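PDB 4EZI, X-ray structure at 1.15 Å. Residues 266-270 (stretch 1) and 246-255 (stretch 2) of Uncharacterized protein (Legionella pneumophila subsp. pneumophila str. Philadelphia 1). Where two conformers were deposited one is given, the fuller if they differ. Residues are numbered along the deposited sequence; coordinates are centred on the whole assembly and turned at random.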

# COMPACT_ATOMS: atom_id res chain seq x y z
N GLN A 266 18.14 5.27 -12.51
CA GLN A 266 19.22 5.69 -13.40
C GLN A 266 19.54 4.66 -14.50
O GLN A 266 19.94 5.05 -15.60
CB GLN A 266 20.46 6.00 -12.57
CG GLN A 266 21.57 6.72 -13.32
CD GLN A 266 21.12 8.03 -13.97
OE1 GLN A 266 20.34 8.79 -13.40
NE2 GLN A 266 21.63 8.30 -15.17
N ALA A 267 19.35 3.38 -14.22
CA ALA A 267 19.64 2.30 -15.18
C ALA A 267 18.59 2.15 -16.26
O ALA A 267 18.86 1.51 -17.26
CB ALA A 267 19.80 0.98 -14.44
N LEU A 268 17.39 2.67 -16.05
CA LEU A 268 16.29 2.47 -16.97
C LEU A 268 16.01 3.77 -17.71
O LEU A 268 16.10 4.87 -17.15
CB LEU A 268 15.03 2.06 -16.19
CG LEU A 268 15.12 0.66 -15.56
CD1 LEU A 268 13.87 0.44 -14.71
CD2 LEU A 268 15.32 -0.45 -16.59
N PRO A 269 15.58 3.66 -18.97
CA PRO A 269 15.21 4.88 -19.69
C PRO A 269 13.96 5.55 -19.10
O PRO A 269 13.13 4.89 -18.49
CB PRO A 269 14.91 4.38 -21.11
CG PRO A 269 14.52 2.98 -20.94
CD PRO A 269 15.29 2.45 -19.75
N GLN A 270 13.84 6.84 -19.30
CA GLN A 270 12.66 7.56 -18.84
C GLN A 270 11.40 7.26 -19.65
O GLN A 270 10.31 7.31 -19.10
CB GLN A 270 12.94 9.06 -18.75
CG GLN A 270 13.71 9.40 -17.46
CD GLN A 270 12.81 9.41 -16.23
OE1 GLN A 270 11.91 10.25 -16.13
NE2 GLN A 270 13.01 8.44 -15.29
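Stretch 2 246-255: PYNTLIPELM

Stretch 2 is a helix from Tyr247 to Leu254, and it packs beside the place where stretch 1 leaves its own helix. Pro246 follows a cis peptide bond and takes the N-cap position. Pro246 O accepts backbone hydrogen bonds from Thr249 N at 3.1 Å and Leu250 N at 2.9 Å. The helix continues with Ile251 N to Tyr247 O at 2.9 Å. Proline has no amide hydrogen, so Pro252 N cannot bond to the preceding turn, and the helix is kinked there. Regular bonding is found again beyond it, with Leu254 N to Leu250 O and Met255 N to Ile251 O, both 2.9 Å. Met255, a selenomethionine, is the first residue to leave helical phi/psi.

In stretch 1, Gln266 and Ala267 end a helix that begins earlier in the chain. Leu268 leaves helical geometry at phi/psi -107/147, and Pro269 continues extended at -67/155. The two stretches run in broadly opposite directions, obliquely rather than side by side in strict antiparallel fashion: Ala267 lies nearest Leu254 and Leu268 nearest Tyr247, with CA atoms 8.3 and 8.2 Å apart respectively.

The contact is mainly apolar and buries 283 Å² in all. No direct hydrogen bond crosses it. Leu268 gives the largest share on its side. Its CA-to-CB bond points sideways, but chi1 m and chi2 t bring the end of the side chain nearer to stretch 2. There Leu268 CD2 lies 3.8 Å from Leu254 CD1, 3.9 Å from Tyr247 CD1 and 4.1 Å from Ile251 CG1. One methyl thus touches three residues spaced three or four apart, as expected for side chains along one side of a helix.

Leu254 points toward stretch 1 and is also m, t. Its CD1 meets the methyl of Ala267 as well, with Ala267 CB to Leu254 CD1 at 3.9 Å. Ile251 points sideways, and its m, t rotamer brings the end of the chain nearer to stretch 1. Leu250 differs, with chi1 t and chi2 p. Leu250 CD2 lies 4.0 Å from Ala267 O, a van der Waals approach.

Tyr247 points toward stretch 1, with chi1 m and chi2 -71°. This carries the ring along the exit from the first helix. Ala267 O lies at the ring edge, 4.2 Å from Tyr247 CE1. Pro269 CD is 3.7 Å from Tyr247 CE1 and 3.6 Å from Tyr247 OH. Pro269 has a C-gamma endo pucker. The same placement of the ring leaves the hydroxyl beside a water, which is 2.8 Å from Tyr247 OH and donates to Ala267 O at 2.9 Å. This water joins the two stretches by a polar route that the direct contacts lack.

Gln266 and Gln270 are exposed and out of reach of stretch 2. Asn248, Thr249 and Glu253 are also out of reach of stretch 1. Asn248 ND2 and Gln270 NE2 are hydrogen-bonded elsewhere in the structure.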

# COMPACT_ATOMS: atom_id res chain seq x y z
N PRO A 246 18.68 -4.75 -23.84
CA PRO A 246 19.09 -5.76 -22.86
C PRO A 246 18.23 -5.77 -21.58
O PRO A 246 18.61 -6.40 -20.60
CB PRO A 246 20.49 -5.31 -22.52
CG PRO A 246 20.35 -3.78 -22.50
CD PRO A 246 19.40 -3.47 -23.64
N TYR A 247 17.09 -5.08 -21.60
CA TYR A 247 16.24 -4.96 -20.42
C TYR A 247 15.63 -6.28 -19.98
O TYR A 247 15.34 -6.47 -18.80
CB TYR A 247 15.15 -3.90 -20.65
CG TYR A 247 15.79 -2.58 -20.99
CD1 TYR A 247 16.48 -1.87 -20.03
CD2 TYR A 247 15.80 -2.08 -22.30
CE1 TYR A 247 17.14 -0.69 -20.33
CE2 TYR A 247 16.44 -0.90 -22.60
CZ TYR A 247 17.12 -0.22 -21.61
OH TYR A 247 17.76 0.96 -21.91
N ASN A 248 15.51 -7.21 -20.92
CA ASN A 248 15.07 -8.55 -20.61
C ASN A 248 15.95 -9.24 -19.58
O ASN A 248 15.43 -10.05 -18.79
CB ASN A 248 14.95 -9.40 -21.88
CG ASN A 248 16.25 -9.53 -22.66
OD1 ASN A 248 17.09 -8.63 -22.69
ND2 ASN A 248 16.43 -10.67 -23.29
N THR A 249 17.25 -8.95 -19.55
CA THR A 249 18.13 -9.51 -18.54
C THR A 249 18.53 -8.49 -17.47
O THR A 249 18.82 -8.89 -16.34
CB THR A 249 19.36 -10.17 -19.16
OG1 THR A 249 20.09 -9.20 -19.91
CG2 THR A 249 19.01 -11.37 -20.01
N LEU A 250 18.54 -7.20 -17.78
CA LEU A 250 18.85 -6.18 -16.79
C LEU A 250 17.77 -6.06 -15.73
O LEU A 250 18.08 -5.91 -14.54
CB LEU A 250 19.07 -4.85 -17.48
CG LEU A 250 19.49 -3.68 -16.63
CD1 LEU A 250 20.77 -3.99 -15.83
CD2 LEU A 250 19.65 -2.45 -17.47
N ILE A 251 16.50 -6.07 -16.14
CA ILE A 251 15.42 -5.89 -15.19
C ILE A 251 15.44 -6.93 -14.06
O ILE A 251 15.31 -6.57 -12.89
CB ILE A 251 14.07 -5.74 -15.90
CG1 ILE A 251 14.03 -4.38 -16.61
CG2 ILE A 251 12.88 -5.94 -14.94
CD1 ILE A 251 12.93 -4.19 -17.60
N PRO A 252 15.61 -8.22 -14.39
CA PRO A 252 15.71 -9.20 -13.28
C PRO A 252 16.81 -8.90 -12.27
O PRO A 252 16.61 -9.10 -11.07
CB PRO A 252 15.95 -10.53 -14.01
CG PRO A 252 15.28 -10.34 -15.33
CD PRO A 252 15.48 -8.88 -15.70
N GLU A 253 17.94 -8.38 -12.74
CA GLU A 253 19.02 -7.96 -11.84
C GLU A 253 18.60 -6.76 -10.97
O GLU A 253 18.75 -6.76 -9.74
CB GLU A 253 20.29 -7.52 -12.60
CG GLU A 253 20.90 -8.41 -13.68
CD GLU A 253 21.89 -7.61 -14.56
OE1 GLU A 253 22.60 -6.74 -14.01
OE2 GLU A 253 21.96 -7.82 -15.79
N LEU A 254 18.05 -5.74 -11.61
CA LEU A 254 17.64 -4.54 -10.89
C LEU A 254 16.58 -4.82 -9.85
O LEU A 254 16.51 -4.10 -8.85
CB LEU A 254 17.10 -3.49 -11.85
CG LEU A 254 18.11 -2.93 -12.86
CD1 LEU A 254 17.39 -2.03 -13.87
CD2 LEU A 254 19.28 -2.21 -12.19
N MSE A 255 15.74 -5.83 -10.11
CA MSE A 255 14.65 -6.16 -9.21
C MSE A 255 14.98 -7.23 -8.20
O MSE A 255 14.07 -7.81 -7.63
CB MSE A 255 13.38 -6.54 -10.01
CG MSE A 255 12.92 -5.49 -11.00
SE MSE A 255 12.32 -3.90 -10.17
CE MSE A 255 12.53 -2.66 -11.69
O HOH W 1 18.87 2.56 -19.96